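Local coordinates for protein flavodoxin (Methanosarcina acetivorans C2A, PDB 5WID) that binds flavin mononucleotide and probably serves as an electron-transfer protein, at residues N23-K28 with D136-V141; M1-V6 with V30-I35; A50-S55 with I83-G88. All coordinates share one frame; numbering follows the deposited sequence.

Interaction 1 of 3, residues N23-K28 with D136-V141; sequences NGIESK and DIAEKV
The side chain of Lys28 leaves the backbone with CG anti to the carbonyl carbon (chi1 -59°) and then bends at chi2 and chi3. The bends carry its aliphatic part along Ala138 and up to Glu139. Glu139 bends at chi2 and crosses the lysine obliquely. It is carbon CE of Lys28 that meets OE2 of Glu139, at 3.1 Å. NZ of Lys28 stays 4.2 Å from OE2 of Glu139, too far for a salt bridge, though the opposite charges probably still attract. The tightest apolar point is Lys28 CB against Ala138 CB, 3.5 Å apart. Two helices of the flavodoxin-like alpha/beta fold meet here, 13-27 at its C-terminal end and 124-143, on one face of the parallel sheet. With only a methyl group at Ala138, the helices can come near: CA of Ile25 and CA of Ala138 are 5.1 Å apart. Deeper in, Ile25 and Ile137 cross obliquely and touch through CD1 of Ile25 and CG2 of Ile137, 4.1 Å apart. An alanine at Lys28 would keep the CB contact but lack the chain beyond it, which would probably loosen the rim of the contact and deprive Glu139 of a nearby positive charge. Ile137 reaches on to Ala50 and Ala85 of the sheet.

Interaction 2 of 3, residues M1-V6 with V30-I35; sequences MKAIVV and VDVQVI
Strands 2-6 and 31-35 run parallel in continuous register from Lys2 beside Asp31 to Val6 beside Ile35, with axes 4.6 Å apart and 15° between their directions. Five backbone hydrogen bonds alternate between the strands, from Asp31 N to Met1 O at one end to Ile35 N to Val5 O at the other. The first, from Asp31 N to Met1 O, is long and bent, 3.3 Å with an angle of 135° at the hydrogen. The bond from Val5 N to Gln33 O is 2.9 Å and nearly straight at 173°. CA-H...O contacts lie between these bonds.

Lys2, Ile4, Gln33 and Ile35 share one face of the sheet. Lys2 starts with CG anti to the backbone N, then bends at chi2 and chi4. Its CD lies 3.3 Å from Asp31 O, and its NZ reaches a lone pair of Gln33 OE1, in the carbonyl plane, at 3.3 Å. The other end of that amide, Gln33 NE2, is hydrogen-bonded to Glu44, so both ends of the group are held. Ile4 lies side by side with Gln33, its CD1 3.7 Å from CG of Gln33. The same CD1 of Ile4 meets CG2 of Ile35 at 3.8 Å. On the face of Ala3, Val5, Val32 and Val34, CG2 of Val5 and CG2 of Val32 touch at 4.0 Å. At the Met1 end, a water takes a weak bond from Met1 N and donates to Asp31 OD2.

The pair forms the two strands of a beta-alpha-beta crossover. The connecting helix, 13-27, packs over Val5 and Val32, and helix 42-47 packs on Ile4 and Ile35 from the opposite face. Strand 2-8 pairs along its other edge with strand 50-58.

Interaction 3 of 3, residues A50-S55 with I83-G88; sequences AIAVGS and IGAAFG
Five backbone hydrogen bonds tie strands 50-55 and 83-88 together in parallel, from Ile51 N to Ile83 O down to Ser55 N to Phe87 O. Val53 N to Ala85 O is the shortest at 2.8 Å. The donors Ala85 N and Phe87 N sit above the planes of the carbonyls they use, those of Ile51 and Val53. CA-H...O contacts fill the gaps between the bonds, among them Gly54 CA to Phe87 O at 3.0 Å.

Apolar contacts are small and close. CB of Ala50 meets CB of Ile83 at 3.8 Å, and CB of Ala52 meets CB of Ala85 at 3.9 Å. These side chains share one face of the sheet, where helix 124-143 lies on Ala50, Ile83 and Ala85. Helix 96-106 packs on the other face, against Val53 and Ala86. This is the centre of the flavodoxin-like fold, a parallel sheet with helices on either side.

The aromatic contact is a CH-pi interaction. CG of Phe87 takes the crowded position between the backbone N and the carbonyl carbon (chi1 66°), which turns the ring back across strand 50-55. CA of Gly54 stands 3.5 Å from the ring centroid, only 9° off the ring normal. A CB on Gly54 would run into CE2 of Phe87, so no larger residue fits with the ring in this place. The ring also touches Thr14, which binds FMN, and Met17 on helix 13-27. Gly88 is likewise confined: a CB there would strike Ser55 O, and its backbone angles would also press that CB against the carbonyl O of Phe87.

Overall arrangement
Interactions 2 and 3 lie in the same sheet, their centres about 11 Å apart. Strands 2-8 and 50-58 are neighbours in it, and the probable hydrogen bonds of Val6 with Ala52 and Gly54 join the two contacts. Interaction 1 sits on one face of this sheet, its centre about 9 Å from that of interaction 2 and about 13 Å from that of interaction 3. Its helix 13-27 links the two strands of interaction 2. Its other helix, 124-143, is the last of the chain and bridges to interaction 3. Along the chain, interaction 2 precedes interaction 3, which is nested within interaction 1, and the segments of interactions 1 and 2 alternate. The FMN site lies toward the C-terminal ends of the strands.

Interaction 1 of 3, residues N23-K28 with D136-V141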
ATOM      1  N   ASN A  23       9.452  -0.570   6.929  1.00 15.82           N
ATOM      2  CA  ASN A  23      10.449  -1.120   7.842  1.00 17.77           C
ATOM      3  C   ASN A  23      10.561  -2.630   7.674  1.00 17.54           C
ATOM      4  O   ASN A  23      11.667  -3.189   7.708  1.00 19.71           O
ATOM      5  CB  ASN A  23      10.076  -0.749   9.279  1.00 16.36           C
ATOM      6  CG  ASN A  23      11.028  -1.321  10.311  1.00 26.02           C
ATOM      7  OD1 ASN A  23      10.785  -2.387  10.874  1.00 29.10           O
ATOM      8  ND2 ASN A  23      12.103  -0.595  10.588  1.00 30.34           N
ATOM      9  N   GLY A  24       9.425  -3.310   7.504  1.00 15.61           N
ATOM     10  CA  GLY A  24       9.468  -4.748   7.292  1.00 14.96           C
ATOM     11  C   GLY A  24      10.139  -5.115   5.980  1.00 16.97           C
ATOM     12  O   GLY A  24      10.905  -6.081   5.914  1.00 16.91           O
ATOM     13  N   ILE A  25       9.866  -4.351   4.916  1.00 14.78           N
ATOM     14  CA  ILE A  25      10.524  -4.610   3.635  1.00 17.89           C
ATOM     15  C   ILE A  25      12.029  -4.397   3.768  1.00 17.30           C
ATOM     16  O   ILE A  25      12.835  -5.228   3.322  1.00 20.55           O
ATOM     17  CB  ILE A  25       9.926  -3.728   2.522  1.00 15.31           C
ATOM     18  CG1 ILE A  25       8.456  -4.071   2.276  1.00 14.51           C
ATOM     19  CG2 ILE A  25      10.713  -3.879   1.204  1.00 18.44           C
ATOM     20  CD1 ILE A  25       7.732  -3.033   1.438  1.00 17.67           C
ATOM     21  N   GLU A  26      12.430  -3.286   4.401  1.00 17.59           N
ATOM     22  CA  GLU A  26      13.858  -3.025   4.639  1.00 22.55           C
ATOM     23  C   GLU A  26      14.523  -4.174   5.381  1.00 27.52           C
ATOM     24  O   GLU A  26      15.681  -4.518   5.104  1.00 25.56           O
ATOM     25  CB  GLU A  26      14.048  -1.747   5.463  1.00 28.02           C
ATOM     26  CG  GLU A  26      13.886  -0.448   4.721  1.00 36.69           C
ATOM     27  CD  GLU A  26      13.815   0.756   5.655  1.00 39.26           C
ATOM     28  OE1 GLU A  26      13.909   0.578   6.892  1.00 41.09           O
ATOM     29  OE2 GLU A  26      13.653   1.885   5.147  1.00 42.22           O
ATOM     30  N   SER A  27      13.826  -4.742   6.369  1.00 20.75           N
ATOM     31  CA  SER A  27      14.419  -5.761   7.227  1.00 25.71           C
ATOM     32  C   SER A  27      14.839  -7.003   6.452  1.00 25.73           C
ATOM     33  O   SER A  27      15.641  -7.796   6.961  1.00 25.85           O
ATOM     34  CB  SER A  27      13.451  -6.142   8.353  1.00 24.48           C
ATOM     35  OG  SER A  27      12.435  -7.031   7.908  1.00 22.44           O
ATOM     36  N   LYS A  28      14.323  -7.188   5.236  1.00 23.13           N
ATOM     37  CA  LYS A  28      14.685  -8.322   4.398  1.00 26.85           C
ATOM     38  C   LYS A  28      15.598  -7.916   3.248  1.00 27.39           C
ATOM     39  O   LYS A  28      15.728  -8.660   2.271  1.00 30.09           O
ATOM     40  CB  LYS A  28      13.427  -9.013   3.871  1.00 24.20           C
ATOM     41  CG  LYS A  28      12.491  -9.523   4.959  1.00 22.96           C
ATOM     42  CD  LYS A  28      13.252 -10.195   6.083  1.00 32.25           C
ATOM     43  CE  LYS A  28      13.399 -11.672   5.831  1.00 40.25           C
ATOM     44  NZ  LYS A  28      13.842 -12.398   7.052  1.00 46.88           N
ATOM     45  N   ASP A 136       6.488  -9.965   4.315  1.00 12.98           N
ATOM     46  CA  ASP A 136       5.885 -10.836   3.310  1.00 16.97           C
ATOM     47  C   ASP A 136       6.066 -10.269   1.906  1.00 16.36           C
ATOM     48  O   ASP A 136       6.324 -11.018   0.957  1.00 16.16           O
ATOM     49  CB  ASP A 136       4.393 -11.052   3.594  1.00 13.49           C
ATOM     50  CG  ASP A 136       4.124 -11.873   4.852  1.00 16.77           C
ATOM     51  OD1 ASP A 136       5.052 -12.532   5.383  1.00 18.60           O
ATOM     52  OD2 ASP A 136       2.955 -11.858   5.306  1.00 20.24           O
ATOM     53  N   ILE A 137       5.902  -8.952   1.748  1.00 13.55           N
ATOM     54  CA  ILE A 137       6.112  -8.330   0.439  1.00 14.12           C
ATOM     55  C   ILE A 137       7.544  -8.555  -0.031  1.00 18.54           C
ATOM     56  O   ILE A 137       7.789  -8.927  -1.186  1.00 17.53           O
ATOM     57  CB  ILE A 137       5.775  -6.829   0.489  1.00 12.65           C
ATOM     58  CG1 ILE A 137       4.271  -6.604   0.684  1.00 12.85           C
ATOM     59  CG2 ILE A 137       6.231  -6.147  -0.806  1.00 16.31           C
ATOM     60  CD1 ILE A 137       3.937  -5.131   1.014  1.00 12.74           C
ATOM     61  N   ALA A 138       8.512  -8.324   0.855  1.00 18.11           N
ATOM     62  CA  ALA A 138       9.908  -8.521   0.482  1.00 19.76           C
ATOM     63  C   ALA A 138      10.173  -9.966   0.071  1.00 20.75           C
ATOM     64  O   ALA A 138      10.877 -10.220  -0.915  1.00 20.71           O
ATOM     65  CB  ALA A 138      10.818  -8.113   1.643  1.00 17.16           C
ATOM     66  N   GLU A 139       9.609 -10.929   0.801  1.00 17.15           N
ATOM     67  CA  GLU A 139       9.847 -12.331   0.462  1.00 20.04           C
ATOM     68  C   GLU A 139       9.228 -12.684  -0.881  1.00 20.21           C
ATOM     69  O   GLU A 139       9.805 -13.460  -1.656  1.00 24.29           O
ATOM     70  CB  GLU A 139       9.300 -13.230   1.568  1.00 21.45           C
ATOM     71  CG  GLU A 139      10.148 -13.200   2.840  1.00 26.69           C
ATOM     72  CD  GLU A 139      11.597 -13.585   2.571  1.00 48.88           C
ATOM     73  OE1 GLU A 139      11.834 -14.505   1.758  1.00 51.82           O
ATOM     74  OE2 GLU A 139      12.501 -12.960   3.158  1.00 56.46           O
ATOM     75  N   LYS A 140       8.058 -12.118  -1.176  1.00 20.00           N
ATOM     76  CA  LYS A 140       7.430 -12.327  -2.477  1.00 22.53           C
ATOM     77  C   LYS A 140       8.281 -11.742  -3.595  1.00 22.91           C
ATOM     78  O   LYS A 140       8.465 -12.376  -4.644  1.00 25.39           O
ATOM     79  CB  LYS A 140       6.030 -11.706  -2.475  1.00 23.12           C
ATOM     80  CG  LYS A 140       5.163 -12.081  -3.662  1.00 32.64           C
ATOM     81  CD  LYS A 140       4.734 -13.534  -3.607  1.00 32.76           C
ATOM     82  CE  LYS A 140       3.598 -13.730  -2.615  1.00 37.97           C
ATOM     83  NZ  LYS A 140       3.070 -15.125  -2.655  1.00 37.54           N
ATOM     84  N   VAL A 141       8.810 -10.532  -3.385  1.00 21.12           N
ATOM     85  CA  VAL A 141       9.687  -9.906  -4.374  1.00 24.63           C
ATOM     86  C   VAL A 141      10.899 -10.787  -4.643  1.00 26.55           C
ATOM     87  O   VAL A 141      11.257 -11.054  -5.797  1.00 27.93           O
ATOM     88  CB  VAL A 141      10.107  -8.501  -3.901  1.00 19.99           C
ATOM     89  CG1 VAL A 141      11.281  -7.976  -4.726  1.00 27.43           C
ATOM     90  CG2 VAL A 141       8.933  -7.546  -3.989  1.00 19.29           C
TER

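Interaction 2 of 3, residues M1-V6 with V30-I35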
ATOM      1  N   MET A   1      16.277  -5.477  -6.092  1.00 39.95           N
ATOM      2  CA  MET A   1      14.899  -5.212  -6.495  1.00 39.47           C
ATOM      3  C   MET A   1      14.269  -4.188  -5.556  1.00 31.70           C
ATOM      4  O   MET A   1      14.895  -3.788  -4.574  1.00 31.54           O
ATOM      5  CB  MET A   1      14.100  -6.509  -6.528  1.00 44.25           C
ATOM      6  CG  MET A   1      14.345  -7.306  -7.808  1.00 52.18           C
ATOM      7  SD  MET A   1      13.473  -8.877  -7.848  1.00 55.33           S
ATOM      8  CE  MET A   1      14.219  -9.681  -6.428  1.00 58.86           C
ATOM      9  N   LYS A   2      13.035  -3.764  -5.842  1.00 28.52           N
ATOM     10  CA  LYS A   2      12.538  -2.507  -5.296  1.00 22.56           C
ATOM     11  C   LYS A   2      11.041  -2.579  -5.040  1.00 23.25           C
ATOM     12  O   LYS A   2      10.280  -3.073  -5.874  1.00 23.77           O
ATOM     13  CB  LYS A   2      12.856  -1.355  -6.260  1.00 29.76           C
ATOM     14  CG  LYS A   2      12.336   0.001  -5.839  1.00 39.04           C
ATOM     15  CD  LYS A   2      12.901   0.419  -4.499  1.00 40.62           C
ATOM     16  CE  LYS A   2      12.676   1.897  -4.261  1.00 45.12           C
ATOM     17  NZ  LYS A   2      11.404   2.349  -4.890  1.00 48.22           N
ATOM     18  N   ALA A   3      10.625  -2.087  -3.875  1.00 18.87           N
ATOM     19  CA  ALA A   3       9.217  -1.964  -3.542  1.00 17.58           C
ATOM     20  C   ALA A   3       8.906  -0.506  -3.247  1.00 17.83           C
ATOM     21  O   ALA A   3       9.782   0.262  -2.837  1.00 20.25           O
ATOM     22  CB  ALA A   3       8.838  -2.819  -2.326  1.00 17.87           C
ATOM     23  N   ILE A   4       7.651  -0.126  -3.440  1.00 14.53           N
ATOM     24  CA  ILE A   4       7.204   1.217  -3.107  1.00 12.51           C
ATOM     25  C   ILE A   4       5.927   1.101  -2.284  1.00 14.74           C
ATOM     26  O   ILE A   4       5.058   0.279  -2.591  1.00 15.23           O
ATOM     27  CB  ILE A   4       7.014   2.079  -4.374  1.00 20.24           C
ATOM     28  CG1 ILE A   4       6.620   3.510  -4.023  1.00 25.32           C
ATOM     29  CG2 ILE A   4       6.001   1.479  -5.325  1.00 22.67           C
ATOM     30  CD1 ILE A   4       7.206   4.506  -5.023  1.00 25.99           C
ATOM     31  N   VAL A   5       5.855   1.866  -1.197  1.00 11.17           N
ATOM     32  CA  VAL A   5       4.688   1.895  -0.312  1.00 10.89           C
ATOM     33  C   VAL A   5       4.109   3.303  -0.414  1.00 14.12           C
ATOM     34  O   VAL A   5       4.730   4.265   0.054  1.00 14.68           O
ATOM     35  CB  VAL A   5       5.040   1.550   1.141  1.00 12.81           C
ATOM     36  CG1 VAL A   5       3.761   1.508   1.991  1.00 11.49           C
ATOM     37  CG2 VAL A   5       5.836   0.223   1.233  1.00 13.28           C
ATOM     38  N   VAL A   6       2.944   3.427  -1.049  1.00 12.46           N
ATOM     39  CA  VAL A   6       2.328   4.714  -1.377  1.00 13.29           C
ATOM     40  C   VAL A   6       1.088   4.874  -0.513  1.00 15.11           C
ATOM     41  O   VAL A   6       0.303   3.930  -0.396  1.00 15.69           O
ATOM     42  CB  VAL A   6       1.932   4.781  -2.865  1.00 14.30           C
ATOM     43  CG1 VAL A   6       1.303   6.159  -3.197  1.00 14.44           C
ATOM     44  CG2 VAL A   6       3.115   4.464  -3.759  1.00 18.85           C
ATOM     45  N   VAL A  30      15.347  -5.658   0.872  1.00 23.51           N
ATOM     46  CA  VAL A  30      14.746  -5.215  -0.376  1.00 26.79           C
ATOM     47  C   VAL A  30      14.662  -3.698  -0.317  1.00 28.72           C
ATOM     48  O   VAL A  30      14.259  -3.141   0.709  1.00 23.21           O
ATOM     49  CB  VAL A  30      13.364  -5.858  -0.592  1.00 23.27           C
ATOM     50  CG1 VAL A  30      12.618  -5.188  -1.726  1.00 22.44           C
ATOM     51  CG2 VAL A  30      13.525  -7.355  -0.856  1.00 27.28           C
ATOM     52  N   ASP A  31      15.096  -3.034  -1.389  1.00 22.02           N
ATOM     53  CA  ASP A  31      15.025  -1.579  -1.446  1.00 22.12           C
ATOM     54  C   ASP A  31      13.572  -1.130  -1.403  1.00 19.18           C
ATOM     55  O   ASP A  31      12.694  -1.761  -1.999  1.00 22.33           O
ATOM     56  CB  ASP A  31      15.688  -1.058  -2.721  1.00 25.45           C
ATOM     57  CG  ASP A  31      17.187  -1.258  -2.721  1.00 41.79           C
ATOM     58  OD1 ASP A  31      17.787  -1.261  -1.626  1.00 41.53           O
ATOM     59  OD2 ASP A  31      17.765  -1.405  -3.818  1.00 44.00           O
ATOM     60  N   VAL A  32      13.310  -0.041  -0.685  1.00 18.75           N
ATOM     61  CA  VAL A  32      11.935   0.424  -0.536  1.00 19.19           C
ATOM     62  C   VAL A  32      11.931   1.934  -0.377  1.00 20.95           C
ATOM     63  O   VAL A  32      12.866   2.530   0.166  1.00 20.09           O
ATOM     64  CB  VAL A  32      11.231  -0.270   0.657  1.00 21.33           C
ATOM     65  CG1 VAL A  32      11.925   0.066   1.955  1.00 27.57           C
ATOM     66  CG2 VAL A  32       9.754   0.114   0.725  1.00 18.37           C
ATOM     67  N   GLN A  33      10.879   2.562  -0.875  1.00 16.48           N
ATOM     68  CA  GLN A  33      10.603   3.936  -0.495  1.00 21.24           C
ATOM     69  C   GLN A  33       9.157   4.029  -0.047  1.00 20.18           C
ATOM     70  O   GLN A  33       8.267   3.418  -0.644  1.00 17.25           O
ATOM     71  CB  GLN A  33      10.950   4.930  -1.626  1.00 32.49           C
ATOM     72  CG  GLN A  33       9.864   5.388  -2.556  1.00 42.79           C
ATOM     73  CD  GLN A  33      10.452   6.142  -3.750  1.00 50.53           C
ATOM     74  OE1 GLN A  33      10.733   5.551  -4.796  1.00 50.90           O
ATOM     75  NE2 GLN A  33      10.662   7.446  -3.585  1.00 40.67           N
ATOM     76  N   VAL A  34       8.955   4.728   1.062  1.00 17.10           N
ATOM     77  CA  VAL A  34       7.637   4.968   1.632  1.00 13.81           C
ATOM     78  C   VAL A  34       7.318   6.418   1.326  1.00 13.59           C
ATOM     79  O   VAL A  34       8.079   7.316   1.715  1.00 16.60           O
ATOM     80  CB  VAL A  34       7.621   4.696   3.145  1.00 15.54           C
ATOM     81  CG1 VAL A  34       6.250   5.032   3.735  1.00 15.05           C
ATOM     82  CG2 VAL A  34       8.008   3.237   3.410  1.00 14.78           C
ATOM     83  N   ILE A  35       6.238   6.654   0.594  1.00 13.74           N
ATOM     84  CA  ILE A  35       6.042   7.974   0.005  1.00 12.91           C
ATOM     85  C   ILE A  35       4.555   8.277  -0.109  1.00 15.43           C
ATOM     86  O   ILE A  35       3.741   7.415  -0.457  1.00 14.05           O
ATOM     87  CB  ILE A  35       6.766   8.066  -1.358  1.00 15.79           C
ATOM     88  CG1 ILE A  35       6.717   9.486  -1.916  1.00 17.20           C
ATOM     89  CG2 ILE A  35       6.231   7.034  -2.339  1.00 15.42           C
ATOM     90  CD1 ILE A  35       7.741   9.710  -3.019  1.00 18.70           C
TER
HETATM   91  O   HOH W   1      16.708  -2.162  -6.762  1.00 49.60           O

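Interaction 3 of 3, residues A50-S55 with I83-G88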
ATOM      1  N   ALA A  50       7.049  -4.328  -6.591  1.00 14.84           N
ATOM      2  CA  ALA A  50       5.881  -4.456  -5.729  1.00 13.39           C
ATOM      3  C   ALA A  50       5.408  -3.061  -5.355  1.00 14.81           C
ATOM      4  O   ALA A  50       6.223  -2.179  -5.070  1.00 16.09           O
ATOM      5  CB  ALA A  50       6.192  -5.256  -4.449  1.00 16.31           C
ATOM      6  N   ILE A  51       4.093  -2.868  -5.363  1.00 12.62           N
ATOM      7  CA  ILE A  51       3.486  -1.580  -5.045  1.00 11.84           C
ATOM      8  C   ILE A  51       2.406  -1.826  -4.005  1.00 11.19           C
ATOM      9  O   ILE A  51       1.410  -2.504  -4.293  1.00 13.64           O
ATOM     10  CB  ILE A  51       2.887  -0.898  -6.287  1.00 11.62           C
ATOM     11  CG1 ILE A  51       3.974  -0.663  -7.338  1.00 13.22           C
ATOM     12  CG2 ILE A  51       2.203   0.420  -5.891  1.00 14.94           C
ATOM     13  CD1 ILE A  51       3.425  -0.310  -8.742  1.00 14.71           C
ATOM     14  N   ALA A  52       2.596  -1.272  -2.805  1.00 11.94           N
ATOM     15  CA  ALA A  52       1.589  -1.309  -1.751  1.00 10.31           C
ATOM     16  C   ALA A  52       0.916   0.056  -1.700  1.00 11.61           C
ATOM     17  O   ALA A  52       1.592   1.085  -1.789  1.00 14.57           O
ATOM     18  CB  ALA A  52       2.222  -1.650  -0.392  1.00 10.95           C
ATOM     19  N   VAL A  53      -0.416   0.070  -1.616  1.00 11.19           N
ATOM     20  CA  VAL A  53      -1.170   1.322  -1.647  1.00 13.33           C
ATOM     21  C   VAL A  53      -2.101   1.369  -0.441  1.00 15.77           C
ATOM     22  O   VAL A  53      -2.831   0.405  -0.185  1.00 12.31           O
ATOM     23  CB  VAL A  53      -1.972   1.470  -2.950  1.00 11.47           C
ATOM     24  CG1 VAL A  53      -2.822   2.745  -2.926  1.00 15.47           C
ATOM     25  CG2 VAL A  53      -1.021   1.499  -4.168  1.00 12.52           C
ATOM     26  N   GLY A  54      -2.082   2.490   0.278  1.00 10.75           N
ATOM     27  CA  GLY A  54      -2.896   2.641   1.469  1.00 10.39           C
ATOM     28  C   GLY A  54      -3.662   3.948   1.495  1.00 13.30           C
ATOM     29  O   GLY A  54      -3.188   4.982   1.031  1.00 13.52           O
ATOM     30  N   SER A  55      -4.870   3.881   2.055  1.00 11.04           N
ATOM     31  CA  SER A  55      -5.685   5.068   2.268  1.00 10.66           C
ATOM     32  C   SER A  55      -6.581   4.843   3.470  1.00 11.80           C
ATOM     33  O   SER A  55      -7.035   3.722   3.716  1.00 12.78           O
ATOM     34  CB  SER A  55      -6.563   5.397   1.049  1.00 10.16           C
ATOM     35  OG  SER A  55      -7.397   6.516   1.310  1.00 13.49           O
ATOM     36  N   ILE A  83       3.404  -7.431  -8.092  1.00 14.76           N
ATOM     37  CA  ILE A  83       2.923  -7.705  -6.746  1.00 12.75           C
ATOM     38  C   ILE A  83       2.243  -6.455  -6.209  1.00 15.06           C
ATOM     39  O   ILE A  83       2.820  -5.362  -6.232  1.00 15.60           O
ATOM     40  CB  ILE A  83       4.089  -8.114  -5.839  1.00 15.49           C
ATOM     41  CG1 ILE A  83       4.762  -9.392  -6.357  1.00 18.19           C
ATOM     42  CG2 ILE A  83       3.616  -8.235  -4.387  1.00 14.94           C
ATOM     43  CD1 ILE A  83       6.232  -9.491  -5.951  1.00 20.21           C
ATOM     44  N   GLY A  84       1.014  -6.604  -5.737  1.00 15.70           N
ATOM     45  CA  GLY A  84       0.340  -5.502  -5.074  1.00 15.41           C
ATOM     46  C   GLY A  84      -0.004  -5.814  -3.630  1.00 14.72           C
ATOM     47  O   GLY A  84      -0.066  -6.986  -3.244  1.00 15.34           O
ATOM     48  N   ALA A  85      -0.223  -4.774  -2.824  1.00 11.81           N
ATOM     49  CA  ALA A  85      -0.711  -4.933  -1.458  1.00 11.93           C
ATOM     50  C   ALA A  85      -1.570  -3.723  -1.124  1.00 14.20           C
ATOM     51  O   ALA A  85      -1.337  -2.624  -1.631  1.00 14.27           O
ATOM     52  CB  ALA A  85       0.438  -5.080  -0.447  1.00 12.58           C
ATOM     53  N   ALA A  86      -2.563  -3.922  -0.258  1.00 10.70           N
ATOM     54  CA  ALA A  86      -3.533  -2.879   0.046  1.00 10.66           C
ATOM     55  C   ALA A  86      -3.681  -2.752   1.555  1.00 13.83           C
ATOM     56  O   ALA A  86      -3.713  -3.768   2.259  1.00 12.70           O
ATOM     57  CB  ALA A  86      -4.900  -3.201  -0.603  1.00 11.44           C
ATOM     58  N   PHE A  87      -3.789  -1.512   2.054  1.00 10.67           N
ATOM     59  CA  PHE A  87      -3.872  -1.307   3.496  1.00 10.37           C
ATOM     60  C   PHE A  87      -4.542   0.025   3.810  1.00  9.86           C
ATOM     61  O   PHE A  87      -4.787   0.850   2.927  1.00 11.24           O
ATOM     62  CB  PHE A  87      -2.485  -1.373   4.165  1.00 12.64           C
ATOM     63  CG  PHE A  87      -1.548  -0.246   3.765  1.00 11.95           C
ATOM     64  CD1 PHE A  87      -0.845  -0.311   2.577  1.00 11.84           C
ATOM     65  CD2 PHE A  87      -1.347   0.845   4.608  1.00  9.83           C
ATOM     66  CE1 PHE A  87       0.030   0.714   2.190  1.00 12.10           C
ATOM     67  CE2 PHE A  87      -0.477   1.875   4.251  1.00 10.60           C
ATOM     68  CZ  PHE A  87       0.215   1.815   3.039  1.00 13.55           C
ATOM     69  N   GLY A  88      -4.833   0.229   5.100  1.00 10.79           N
ATOM     70  CA  GLY A  88      -5.325   1.531   5.539  1.00 10.43           C
ATOM     71  C   GLY A  88      -5.897   1.540   6.941  1.00 12.98           C
ATOM     72  O   GLY A  88      -6.225   0.488   7.489  1.00 13.00           O
TER